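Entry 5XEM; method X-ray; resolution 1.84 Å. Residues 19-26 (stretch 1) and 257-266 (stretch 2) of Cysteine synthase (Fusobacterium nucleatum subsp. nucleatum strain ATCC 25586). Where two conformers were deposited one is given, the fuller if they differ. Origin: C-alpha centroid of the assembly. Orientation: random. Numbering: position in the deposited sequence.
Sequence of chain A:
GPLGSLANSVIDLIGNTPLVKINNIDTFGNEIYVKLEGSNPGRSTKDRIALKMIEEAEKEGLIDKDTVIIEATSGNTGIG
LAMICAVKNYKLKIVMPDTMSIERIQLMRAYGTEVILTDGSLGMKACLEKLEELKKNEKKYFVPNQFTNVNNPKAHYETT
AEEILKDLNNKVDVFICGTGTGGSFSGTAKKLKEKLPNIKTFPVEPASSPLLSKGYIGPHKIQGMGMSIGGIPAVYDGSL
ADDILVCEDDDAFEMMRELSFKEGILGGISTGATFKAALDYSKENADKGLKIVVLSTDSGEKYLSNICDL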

# COMPACT_ATOMS: atom_id res chain seq x y z
N LEU A 19 -0.69 10.46 -10.41
CA LEU A 19 0.52 11.19 -10.81
C LEU A 19 0.67 12.30 -9.77
O LEU A 19 -0.24 13.08 -9.58
CB LEU A 19 0.34 11.89 -12.16
CG LEU A 19 1.08 11.45 -13.40
CD1 LEU A 19 0.97 12.54 -14.47
CD2 LEU A 19 2.54 11.09 -13.15
N VAL A 20 1.80 12.38 -9.11
CA VAL A 20 2.01 13.37 -8.06
C VAL A 20 3.12 14.33 -8.45
O VAL A 20 4.17 13.89 -8.92
CB VAL A 20 2.40 12.68 -6.75
CG1 VAL A 20 2.56 13.69 -5.61
CG2 VAL A 20 1.36 11.63 -6.39
N LYS A 21 2.90 15.62 -8.25
CA LYS A 21 3.94 16.61 -8.54
C LYS A 21 4.94 16.67 -7.41
O LYS A 21 4.56 16.56 -6.25
CB LYS A 21 3.35 18.01 -8.75
CG LYS A 21 4.43 19.04 -9.07
CD LYS A 21 3.97 20.06 -10.09
CE LYS A 21 5.08 21.09 -10.36
NZ LYS A 21 4.68 22.45 -9.90
N ILE A 22 6.21 16.86 -7.75
CA ILE A 22 7.28 16.99 -6.77
C ILE A 22 7.41 18.47 -6.40
O ILE A 22 7.62 19.31 -7.28
CB ILE A 22 8.61 16.42 -7.32
CG1 ILE A 22 8.48 14.91 -7.56
CG2 ILE A 22 9.79 16.68 -6.39
CD1 ILE A 22 8.40 14.09 -6.28
N ASN A 23 7.25 18.77 -5.11
CA ASN A 23 7.12 20.17 -4.64
C ASN A 23 8.24 20.67 -3.77
O ASN A 23 8.48 21.86 -3.72
CB ASN A 23 5.85 20.35 -3.82
CG ASN A 23 4.63 19.90 -4.54
OD1 ASN A 23 4.27 20.45 -5.57
ND2 ASN A 23 3.97 18.87 -3.99
N ASN A 24 8.88 19.77 -3.03
CA ASN A 24 9.80 20.18 -2.01
C ASN A 24 11.23 19.99 -2.46
O ASN A 24 12.07 20.86 -2.21
CB ASN A 24 9.47 19.49 -0.70
CG ASN A 24 8.07 19.83 -0.21
OD1 ASN A 24 7.36 18.99 0.38
ND2 ASN A 24 7.66 21.07 -0.43
N ILE A 25 11.50 18.91 -3.19
CA ILE A 25 12.84 18.63 -3.68
C ILE A 25 13.13 19.52 -4.88
O ILE A 25 12.27 19.68 -5.75
CB ILE A 25 12.96 17.15 -4.11
CG1 ILE A 25 12.77 16.22 -2.91
CG2 ILE A 25 14.30 16.86 -4.75
CD1 ILE A 25 12.70 14.77 -3.31
N ASP A 26 14.34 20.08 -4.95
CA ASP A 26 14.67 20.96 -6.07
C ASP A 26 14.69 20.15 -7.35
O ASP A 26 15.39 19.16 -7.43
CB ASP A 26 16.04 21.62 -5.87
CG ASP A 26 16.33 22.71 -6.91
OD1 ASP A 26 15.44 23.00 -7.74
OD2 ASP A 26 17.44 23.27 -6.87
N ARG A 257 15.23 7.65 0.28
CA ARG A 257 15.07 8.32 1.58
C ARG A 257 14.63 9.78 1.44
O ARG A 257 13.80 10.24 2.21
CB ARG A 257 16.34 8.21 2.42
CG ARG A 257 16.67 6.81 2.90
CD ARG A 257 17.95 6.84 3.74
NE ARG A 257 18.61 5.54 3.80
CZ ARG A 257 19.78 5.21 3.23
NH1 ARG A 257 20.48 6.11 2.54
NH2 ARG A 257 20.26 3.98 3.37
N GLU A 258 15.19 10.50 0.47
CA GLU A 258 14.85 11.90 0.29
C GLU A 258 13.38 12.04 -0.11
O GLU A 258 12.68 12.96 0.35
CB GLU A 258 15.78 12.52 -0.76
CG GLU A 258 15.81 14.03 -0.75
CD GLU A 258 16.44 14.62 0.50
OE1 GLU A 258 16.87 13.86 1.39
OE2 GLU A 258 16.48 15.86 0.59
N LEU A 259 12.90 11.12 -0.96
CA LEU A 259 11.49 11.16 -1.36
C LEU A 259 10.55 11.00 -0.17
O LEU A 259 9.53 11.69 -0.07
CB LEU A 259 11.19 10.08 -2.42
CG LEU A 259 11.65 10.41 -3.85
CD1 LEU A 259 11.77 9.12 -4.68
CD2 LEU A 259 10.71 11.41 -4.50
N SER A 260 10.87 10.09 0.74
CA SER A 260 9.97 9.85 1.85
C SER A 260 10.10 11.01 2.83
O SER A 260 9.09 11.48 3.35
CB SER A 260 10.15 8.48 2.52
OG SER A 260 11.50 8.22 2.85
N PHE A 261 11.33 11.46 3.09
CA PHE A 261 11.56 12.61 4.00
C PHE A 261 10.94 13.90 3.55
O PHE A 261 10.40 14.64 4.37
CB PHE A 261 13.05 12.90 4.17
CG PHE A 261 13.81 11.90 4.98
CD1 PHE A 261 13.19 11.00 5.84
CD2 PHE A 261 15.21 11.87 4.90
CE1 PHE A 261 13.93 10.10 6.59
CE2 PHE A 261 15.97 10.97 5.65
CZ PHE A 261 15.32 10.09 6.51
N LYS A 262 11.08 14.23 2.28
CA LYS A 262 10.72 15.56 1.74
C LYS A 262 9.38 15.60 1.03
O LYS A 262 8.75 16.66 1.00
CB LYS A 262 11.80 16.07 0.78
CG LYS A 262 13.21 16.05 1.34
CD LYS A 262 13.34 16.86 2.62
CE LYS A 262 14.80 16.94 3.07
NZ LYS A 262 14.93 17.15 4.54
N GLU A 263 8.93 14.48 0.48
CA GLU A 263 7.65 14.45 -0.22
C GLU A 263 6.57 13.56 0.40
O GLU A 263 5.42 13.56 -0.09
CB GLU A 263 7.85 14.04 -1.70
CG GLU A 263 8.88 14.85 -2.47
CD GLU A 263 8.43 16.27 -2.83
OE1 GLU A 263 7.23 16.55 -3.03
OE2 GLU A 263 9.31 17.14 -2.94
N GLY A 264 6.91 12.78 1.42
CA GLY A 264 5.97 11.78 1.95
C GLY A 264 5.64 10.69 0.92
O GLY A 264 4.60 10.04 1.01
N ILE A 265 6.55 10.43 -0.02
CA ILE A 265 6.37 9.38 -1.01
C ILE A 265 7.29 8.23 -0.60
O ILE A 265 8.52 8.40 -0.56
CB ILE A 265 6.74 9.86 -2.43
CG1 ILE A 265 5.79 10.92 -2.93
CG2 ILE A 265 6.82 8.68 -3.40
CD1 ILE A 265 6.29 11.67 -4.16
N LEU A 266 6.70 7.08 -0.31
CA LEU A 266 7.44 5.91 0.09
C LEU A 266 7.47 4.97 -1.10
O LEU A 266 6.55 4.19 -1.34
CB LEU A 266 6.78 5.26 1.33
CG LEU A 266 7.53 4.09 1.97
CD1 LEU A 266 8.65 4.60 2.85
CD2 LEU A 266 6.60 3.23 2.82
O HOH W 1 5.21 15.02 -4.11
O HOH W 2 4.97 17.38 -1.57

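Far apart in sequence, the two stretches meet where a short strand that includes Val20 gives way to a loop that passes the C-terminal part of a helix. The backbones keep a side chain's distance: Asn24 CA lies 6.0 Å from Lys262 CA, and Val20 CA 9.2 Å from Ile265 CA. No main-chain hydrogen bond joins them, so side chains make the connection.

The chief link is the carboxylate of Glu263, which is buried and would be costly to leave unsatisfied. Three consecutive amides of the loop supply its donors. Asn23 N donates to Glu263 OE1 at 3.0 Å, with an almost straight N-H...O angle of 178°. Glu263 OE2 takes two bonds, from Asn24 N at 2.7 Å and from Ile25 N at 2.8 Å; their angles are 146° and 153°, more bent than that of the Asn23 bond. Glutamate suits this place because its CA-to-CB bond points sideways to the loop, while chi1 and chi2, both m, bring the carboxylate nearer, and its two oxygens can accept several bonds at once. The three loop amides thereby have their acceptors in a single carboxylate.

Water completes the polar network. Water 1 lies 2.7 Å from Lys21 O and 2.8 Å from Glu263 OE1, positioned to bridge two acceptors that cannot bond each other directly. Water 2 accepts from Asn23 ND2 at 3.0 Å and lies 2.8 Å from Glu263 OE1, to which it can donate. Asn23 ND2 also has a partner elsewhere in the structure.

Beside the carboxylate, the contact is apolar. Ile22 CD1 approaches Leu259 CD2 at 4.0 Å and Ile265 CD1 at 3.8 Å, so this branched side chain packs against residues from both the helix and the segment after it. Val20 adds a looser contact, its CG1 4.5 Å from Ile265 CD1. Ile25 extends the packing along the helix: its CD1 lies 4.1 Å from Leu259 CD2, and its CG1 lies 3.8 Å from Lys262 CB. Lysine fits there because its aliphatic base can cover the isoleucine while its charged end leads away.

Within the helix, Lys262 N bonds to Glu258 O at 2.8 Å and Glu263 N to Leu259 O at 2.9 Å, satisfying main-chain groups without help from the loop. Gly264 then leaves helical geometry with phi at 64°, a value that favours glycine, and Ile265 N reaches back to Leu259 O at 3.2 Å. Ile265 follows with its CA-to-CB bond directed toward the first stretch.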